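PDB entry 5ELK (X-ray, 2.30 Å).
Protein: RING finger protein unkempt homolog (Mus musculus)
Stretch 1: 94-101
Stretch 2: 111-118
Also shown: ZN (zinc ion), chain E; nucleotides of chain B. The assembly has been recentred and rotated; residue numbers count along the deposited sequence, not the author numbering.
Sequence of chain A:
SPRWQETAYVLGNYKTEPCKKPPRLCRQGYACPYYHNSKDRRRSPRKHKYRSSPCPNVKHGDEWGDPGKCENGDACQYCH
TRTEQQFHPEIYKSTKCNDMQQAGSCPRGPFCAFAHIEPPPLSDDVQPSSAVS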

ATOM      1  N   SER A  94      -4.036 -10.684   4.134  1.00 33.27           N
ATOM      2  CA  SER A  94      -4.732 -11.907   3.748  1.00 32.13           C
ATOM      3  C   SER A  94      -3.787 -13.112   3.705  1.00 31.74           C
ATOM      4  O   SER A  94      -4.226 -14.257   3.746  1.00 37.00           O
ATOM      5  CB  SER A  94      -5.412 -11.729   2.388  1.00 34.04           C
ATOM      6  OG  SER A  94      -4.470 -11.398   1.392  1.00 41.05           O
ATOM      7  N   THR A  95      -2.491 -12.835   3.638  1.00 32.58           N
ATOM      8  CA  THR A  95      -1.471 -13.863   3.462  1.00 29.45           C
ATOM      9  C   THR A  95      -0.370 -13.689   4.491  1.00 32.05           C
ATOM     10  O   THR A  95       0.099 -12.578   4.740  1.00 36.50           O
ATOM     11  CB  THR A  95      -0.829 -13.782   2.058  1.00 35.06           C
ATOM     12  OG1 THR A  95      -1.839 -13.950   1.054  1.00 39.20           O
ATOM     13  CG2 THR A  95       0.238 -14.851   1.880  1.00 33.53           C
ATOM     14  N   LYS A  96       0.057 -14.806   5.068  1.00 40.82           N
ATOM     15  CA  LYS A  96       1.093 -14.817   6.096  1.00 41.28           C
ATOM     16  C   LYS A  96       2.380 -14.131   5.660  1.00 34.19           C
ATOM     17  O   LYS A  96       2.904 -14.385   4.581  1.00 38.98           O
ATOM     18  CB  LYS A  96       1.430 -16.259   6.478  1.00 43.08           C
ATOM     19  CG  LYS A  96       0.265 -17.056   7.025  1.00 54.57           C
ATOM     20  CD  LYS A  96       0.715 -18.430   7.508  1.00 62.85           C
ATOM     21  CE  LYS A  96       1.031 -19.383   6.350  1.00 68.63           C
ATOM     22  NZ  LYS A  96       2.052 -20.415   6.705  1.00 69.68           N
ATOM     23  N   CYS A  97       2.903 -13.275   6.525  1.00 32.46           N
ATOM     24  CA  CYS A  97       4.201 -12.657   6.294  1.00 33.57           C
ATOM     25  C   CYS A  97       5.321 -13.691   6.445  1.00 42.62           C
ATOM     26  O   CYS A  97       5.507 -14.295   7.508  1.00 42.10           O
ATOM     27  CB  CYS A  97       4.408 -11.497   7.265  1.00 26.89           C
ATOM     28  SG  CYS A  97       6.012 -10.692   7.149  1.00 29.09           S
ATOM     29  N   ASN A  98       6.069 -13.880   5.371  1.00 38.82           N
ATOM     30  CA  ASN A  98       7.102 -14.902   5.321  1.00 42.67           C
ATOM     31  C   ASN A  98       8.291 -14.574   6.218  1.00 37.56           C
ATOM     32  O   ASN A  98       8.855 -15.454   6.861  1.00 45.43           O
ATOM     33  CB  ASN A  98       7.571 -15.056   3.879  1.00 48.99           C
ATOM     34  CG  ASN A  98       7.730 -16.490   3.475  1.00 52.68           C
ATOM     35  OD1 ASN A  98       8.827 -16.926   3.135  1.00 64.88           O
ATOM     36  ND2 ASN A  98       6.636 -17.238   3.498  1.00 47.86           N
ATOM     37  N   ASP A  99       8.664 -13.302   6.260  1.00 37.74           N
ATOM     38  CA  ASP A  99       9.795 -12.857   7.064  1.00 46.82           C
ATOM     39  C   ASP A  99       9.527 -13.122   8.538  1.00 47.36           C
ATOM     40  O   ASP A  99      10.426 -13.502   9.293  1.00 45.22           O
ATOM     41  CB  ASP A  99      10.038 -11.358   6.856  1.00 45.93           C
ATOM     42  CG  ASP A  99      10.286 -11.002   5.409  1.00 53.08           C
ATOM     43  OD1 ASP A  99       9.297 -10.816   4.660  1.00 46.37           O
ATOM     44  OD2 ASP A  99      11.472 -10.913   5.022  1.00 61.78           O
ATOM     45  N   MET A 100       8.282 -12.899   8.944  1.00 32.13           N
ATOM     46  CA  MET A 100       7.896 -13.075  10.331  1.00 44.04           C
ATOM     47  C   MET A 100       7.889 -14.559  10.660  1.00 43.39           C
ATOM     48  O   MET A 100       8.267 -14.963  11.763  1.00 45.03           O
ATOM     49  CB  MET A 100       6.515 -12.453  10.592  1.00 42.41           C
ATOM     50  CG  MET A 100       5.952 -12.703  12.001  1.00 44.76           C
ATOM     51  SD  MET A 100       6.882 -11.923  13.330  1.00 58.03           S
ATOM     52  CE  MET A 100       6.397 -10.202  13.169  1.00 40.40           C
ATOM     53  N   GLN A 101       7.477 -15.374   9.693  1.00 46.91           N
ATOM     54  CA  GLN A 101       7.321 -16.803   9.931  1.00 47.36           C
ATOM     55  C   GLN A 101       8.682 -17.473  10.068  1.00 59.01           C
ATOM     56  O   GLN A 101       8.818 -18.481  10.755  1.00 68.60           O
ATOM     57  CB  GLN A 101       6.537 -17.458   8.802  1.00 42.01           C
ATOM     58  CG  GLN A 101       5.666 -18.604   9.259  1.00 53.77           C
ATOM     59  CD  GLN A 101       4.931 -19.273   8.110  1.00 65.88           C
ATOM     60  OE1 GLN A 101       3.713 -19.451   8.158  1.00 74.42           O
ATOM     61  NE2 GLN A 101       5.669 -19.656   7.072  1.00 60.56           N
ATOM     62  N   PHE A 111       3.822  -1.497   8.795  1.00 42.84           N
ATOM     63  CA  PHE A 111       3.457  -1.150   7.427  1.00 30.93           C
ATOM     64  C   PHE A 111       3.653  -2.336   6.510  1.00 39.87           C
ATOM     65  O   PHE A 111       3.614  -2.202   5.286  1.00 43.88           O
ATOM     66  CB  PHE A 111       4.267   0.054   6.948  1.00 32.78           C
ATOM     67  CG  PHE A 111       4.054   1.287   7.781  1.00 34.67           C
ATOM     68  CD1 PHE A 111       2.786   1.653   8.187  1.00 55.29           C
ATOM     69  CD2 PHE A 111       5.119   2.064   8.179  1.00 37.07           C
ATOM     70  CE1 PHE A 111       2.588   2.777   8.961  1.00 36.61           C
ATOM     71  CE2 PHE A 111       4.923   3.191   8.951  1.00 39.18           C
ATOM     72  CZ  PHE A 111       3.654   3.544   9.341  1.00 47.88           C
ATOM     73  N   CYS A 112       3.843  -3.507   7.107  1.00 40.22           N
ATOM     74  CA  CYS A 112       3.814  -4.744   6.348  1.00 37.52           C
ATOM     75  C   CYS A 112       2.387  -4.947   5.873  1.00 34.30           C
ATOM     76  O   CYS A 112       1.443  -4.720   6.638  1.00 42.76           O
ATOM     77  CB  CYS A 112       4.243  -5.928   7.216  1.00 37.86           C
ATOM     78  SG  CYS A 112       4.446  -7.477   6.285  1.00 33.70           S
ATOM     79  N   ALA A 113       2.228  -5.380   4.626  1.00 25.52           N
ATOM     80  CA  ALA A 113       0.901  -5.611   4.039  1.00 35.14           C
ATOM     81  C   ALA A 113       0.460  -7.056   4.237  1.00 29.05           C
ATOM     82  O   ALA A 113      -0.626  -7.447   3.800  1.00 39.16           O
ATOM     83  CB  ALA A 113       0.900  -5.265   2.550  1.00 26.12           C
ATOM     84  N   PHE A 114       1.316  -7.841   4.890  1.00 28.05           N
ATOM     85  CA  PHE A 114       1.049  -9.254   5.148  1.00 32.00           C
ATOM     86  C   PHE A 114       0.720  -9.522   6.610  1.00 33.69           C
ATOM     87  O   PHE A 114       0.975  -8.697   7.488  1.00 31.23           O
ATOM     88  CB  PHE A 114       2.248 -10.087   4.715  1.00 34.97           C
ATOM     89  CG  PHE A 114       2.507 -10.017   3.244  1.00 36.24           C
ATOM     90  CD1 PHE A 114       3.266  -8.990   2.709  1.00 38.56           C
ATOM     91  CD2 PHE A 114       1.964 -10.950   2.392  1.00 31.21           C
ATOM     92  CE1 PHE A 114       3.492  -8.914   1.353  1.00 33.64           C
ATOM     93  CE2 PHE A 114       2.185 -10.870   1.032  1.00 34.48           C
ATOM     94  CZ  PHE A 114       2.952  -9.855   0.516  1.00 32.32           C
ATOM     95  N   ALA A 115       0.153 -10.691   6.869  1.00 32.44           N
ATOM     96  CA  ALA A 115      -0.319 -11.020   8.206  1.00 27.09           C
ATOM     97  C   ALA A 115       0.826 -11.458   9.108  1.00 25.31           C
ATOM     98  O   ALA A 115       1.697 -12.229   8.712  1.00 29.56           O
ATOM     99  CB  ALA A 115      -1.387 -12.091   8.132  1.00 30.15           C
ATOM    100  N   HIS A 116       0.822 -10.935  10.321  1.00 32.84           N
ATOM    101  CA  HIS A 116       1.736 -11.387  11.354  1.00 33.19           C
ATOM    102  C   HIS A 116       0.968 -12.335  12.255  1.00 32.76           C
ATOM    103  O   HIS A 116       0.072 -13.038  11.793  1.00 37.60           O
ATOM    104  CB  HIS A 116       2.313 -10.186  12.096  1.00 29.56           C
ATOM    105  CG  HIS A 116       3.198  -9.343  11.235  1.00 35.57           C
ATOM    106  ND1 HIS A 116       3.554  -8.055  11.555  1.00 42.26           N
ATOM    107  CD2 HIS A 116       3.790  -9.620  10.047  1.00 36.13           C
ATOM    108  CE1 HIS A 116       4.335  -7.570  10.602  1.00 37.12           C
ATOM    109  NE2 HIS A 116       4.497  -8.500   9.680  1.00 35.98           N
ATOM    110  N   ILE A 117       1.311 -12.359  13.532  1.00 38.23           N
ATOM    111  CA  ILE A 117       0.733 -13.324  14.446  1.00 29.22           C
ATOM    112  C   ILE A 117      -0.402 -12.684  15.185  1.00 33.48           C
ATOM    113  O   ILE A 117      -0.338 -11.506  15.528  1.00 30.86           O
ATOM    114  CB  ILE A 117       1.778 -13.787  15.455  1.00 42.60           C
ATOM    115  CG1 ILE A 117       2.998 -14.314  14.693  1.00 39.25           C
ATOM    116  CG2 ILE A 117       1.187 -14.824  16.418  1.00 37.42           C
ATOM    117  CD1 ILE A 117       2.683 -15.448  13.739  1.00 44.47           C
ATOM    118  N   GLU A 118      -1.443 -13.471  15.424  1.00 35.35           N
ATOM    119  CA  GLU A 118      -2.584 -13.013  16.186  1.00 38.19           C
ATOM    120  C   GLU A 118      -2.071 -12.376  17.490  1.00 40.59           C
ATOM    121  O   GLU A 118      -1.337 -13.019  18.241  1.00 37.45           O
ATOM    122  CB  GLU A 118      -3.515 -14.188  16.487  1.00 32.20           C
ATOM    123  CG  GLU A 118      -4.796 -13.798  17.216  1.00 33.75           C
ATOM    124  CD  GLU A 118      -5.573 -14.990  17.755  1.00 40.88           C
ATOM    125  OE1 GLU A 118      -5.195 -16.150  17.467  1.00 38.87           O
ATOM    126  OE2 GLU A 118      -6.570 -14.759  18.473  1.00 38.24           O
TER
HETATM  127 ZN    ZN E 403       5.687  -8.619   7.978  1.00 45.95          ZN
ATOM    128  P     U B   3      -2.181 -12.115  -5.362  1.00 55.00           P
ATOM    129  OP1   U B   3      -1.163 -13.166  -5.136  1.00 55.41           O
ATOM    130  OP2   U B   3      -3.612 -12.341  -5.028  1.00 60.51           O
ATOM    131  O5'   U B   3      -1.703 -10.840  -4.544  1.00 53.39           O
ATOM    132  C5'   U B   3      -1.630  -9.563  -5.160  1.00 48.71           C
ATOM    133  C4'   U B   3      -0.453  -8.784  -4.638  1.00 44.63           C
ATOM    134  O4'   U B   3      -0.691  -8.444  -3.239  1.00 43.95           O
ATOM    135  C3'   U B   3       0.872  -9.541  -4.668  1.00 42.73           C
ATOM    136  O3'   U B   3       1.938  -8.605  -4.854  1.00 42.59           O
ATOM    137  C2'   U B   3       0.941 -10.123  -3.260  1.00 40.17           C
ATOM    138  O2'   U B   3       2.239 -10.477  -2.829  1.00 39.41           O
ATOM    139  C1'   U B   3       0.353  -8.974  -2.441  1.00 38.20           C
ATOM    140  N1    U B   3      -0.192  -9.363  -1.127  1.00 44.50           N
ATOM    141  C2    U B   3       0.021  -8.513  -0.045  1.00 42.07           C
ATOM    142  O2    U B   3       0.626  -7.452  -0.129  1.00 37.73           O
ATOM    143  N3    U B   3      -0.505  -8.939   1.158  1.00 41.04           N
ATOM    144  C4    U B   3      -1.194 -10.107   1.395  1.00 41.52           C
ATOM    145  O4    U B   3      -1.599 -10.356   2.534  1.00 39.94           O
ATOM    146  C5    U B   3      -1.367 -10.926   0.229  1.00 44.70           C
ATOM    147  C6    U B   3      -0.875 -10.544  -0.959  1.00 40.36           C
ATOM    148  P     A B   4       3.326  -9.069  -5.524  1.00 44.60           P
ATOM    149  OP1   A B   4       3.703  -8.084  -6.576  1.00 61.42           O
ATOM    150  OP2   A B   4       3.166 -10.507  -5.859  1.00 46.17           O
ATOM    151  O5'   A B   4       4.406  -8.973  -4.351  1.00 42.11           O
ATOM    152  C5'   A B   4       4.764  -7.714  -3.793  1.00 40.52           C
ATOM    153  C4'   A B   4       5.972  -7.799  -2.886  1.00 46.59           C
ATOM    154  O4'   A B   4       5.669  -8.591  -1.702  1.00 41.31           O
ATOM    155  C3'   A B   4       7.240  -8.414  -3.482  1.00 45.66           C
ATOM    156  O3'   A B   4       8.337  -7.801  -2.818  1.00 51.17           O
ATOM    157  C2'   A B   4       7.160  -9.856  -2.994  1.00 41.33           C
ATOM    158  O2'   A B   4       8.398 -10.542  -2.994  1.00 47.26           O
ATOM    159  C1'   A B   4       6.622  -9.640  -1.581  1.00 38.06           C
ATOM    160  N9    A B   4       5.948 -10.790  -0.977  1.00 40.80           N
ATOM    161  C8    A B   4       5.102 -11.683  -1.586  1.00 44.39           C
ATOM    162  N7    A B   4       4.613 -12.580  -0.765  1.00 43.60           N
ATOM    163  C5    A B   4       5.158 -12.260   0.474  1.00 38.97           C
ATOM    164  C6    A B   4       5.012 -12.847   1.749  1.00 37.97           C
ATOM    165  N6    A B   4       4.253 -13.918   1.984  1.00 36.47           N
ATOM    166  N1    A B   4       5.688 -12.280   2.782  1.00 34.34           N
ATOM    167  C2    A B   4       6.448 -11.195   2.529  1.00 40.55           C
ATOM    168  N3    A B   4       6.660 -10.553   1.373  1.00 37.53           N
ATOM    169  C4    A B   4       5.979 -11.143   0.363  1.00 36.43           C
ATOM    170  P     G B   5       9.574  -7.171  -3.616  1.00 50.04           P
ATOM    171  OP1   G B   5       9.516  -7.538  -5.058  1.00 61.42           O
ATOM    172  OP2   G B   5      10.790  -7.520  -2.834  1.00 52.90           O
ATOM    173  O5'   G B   5       9.365  -5.602  -3.426  1.00 51.51           O
ATOM    174  C5'   G B   5       8.602  -4.843  -4.355  1.00 49.75           C
ATOM    175  C4'   G B   5       8.200  -3.506  -3.781  1.00 51.71           C
ATOM    176  O4'   G B   5       7.104  -3.698  -2.844  1.00 48.57           O
ATOM    177  C3'   G B   5       9.296  -2.757  -3.015  1.00 57.13           C
ATOM    178  O3'   G B   5       9.167  -1.353  -3.239  1.00 62.99           O
ATOM    179  C2'   G B   5       8.965  -3.069  -1.558  1.00 54.55           C
ATOM    180  O2'   G B   5       9.419  -2.102  -0.631  1.00 56.73           O
ATOM    181  C1'   G B   5       7.440  -3.137  -1.593  1.00 52.89           C
ATOM    182  N9    G B   5       6.856  -3.976  -0.540  1.00 49.96           N
ATOM    183  C8    G B   5       6.973  -5.341  -0.411  1.00 42.66           C
ATOM    184  N7    G B   5       6.338  -5.804   0.627  1.00 35.68           N
ATOM    185  C5    G B   5       5.774  -4.684   1.223  1.00 37.31           C
ATOM    186  C6    G B   5       4.971  -4.567   2.388  1.00 31.85           C
ATOM    187  O6    G B   5       4.594  -5.458   3.149  1.00 35.06           O
ATOM    188  N1    G B   5       4.610  -3.252   2.644  1.00 29.74           N
ATOM    189  C2    G B   5       4.969  -2.180   1.861  1.00 40.67           C
ATOM    190  N2    G B   5       4.516  -0.985   2.268  1.00 38.65           N
ATOM    191  N3    G B   5       5.715  -2.271   0.770  1.00 39.38           N
ATOM    192  C4    G B   5       6.079  -3.545   0.511  1.00 41.92           C

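Cys 97 gives up the most surface to the other stretch. Its N donates to Ala 115 O at 2.7 Å, while Ala 115 N donates to Thr 95 O at 2.8 Å; these two nearly straight bonds make a single beta bridge between Lys 96 and Ala 115, whose CA atoms lie 4.6 Å apart. No longer ladder runs between the stretches.

From that backbone the Cys 97 side chain, chi1 in t, carries SG to within 2.3 Å of ZN. Cys 112 SG at 2.4 Å and His 116 NE2 at 2.1 Å also bind ZN, with a fourth ligand elsewhere in the structure, so the metal ties both stretches together. Cys 97 SG also accepts a weak capping bond from Met 100 N (3.6 Å), at the start of the helix that follows.

That helix turns Met 100 toward the second stretch. Its CE sits over a face of the His 116 ring, 3.9 Å from CE to the ring centroid, a CH-pi contact that covers the zinc ligand, while Cys 97 CB meets the ring edge.

Phe 114 packs its CB against Cys 97 CB at 3.6 Å, leaving its ring between U3 and A4, one base over each face: the protein contact supports the aromatic at its root, bases cover the two faces, and Thr 95 O and G5 O6 lie near its edge.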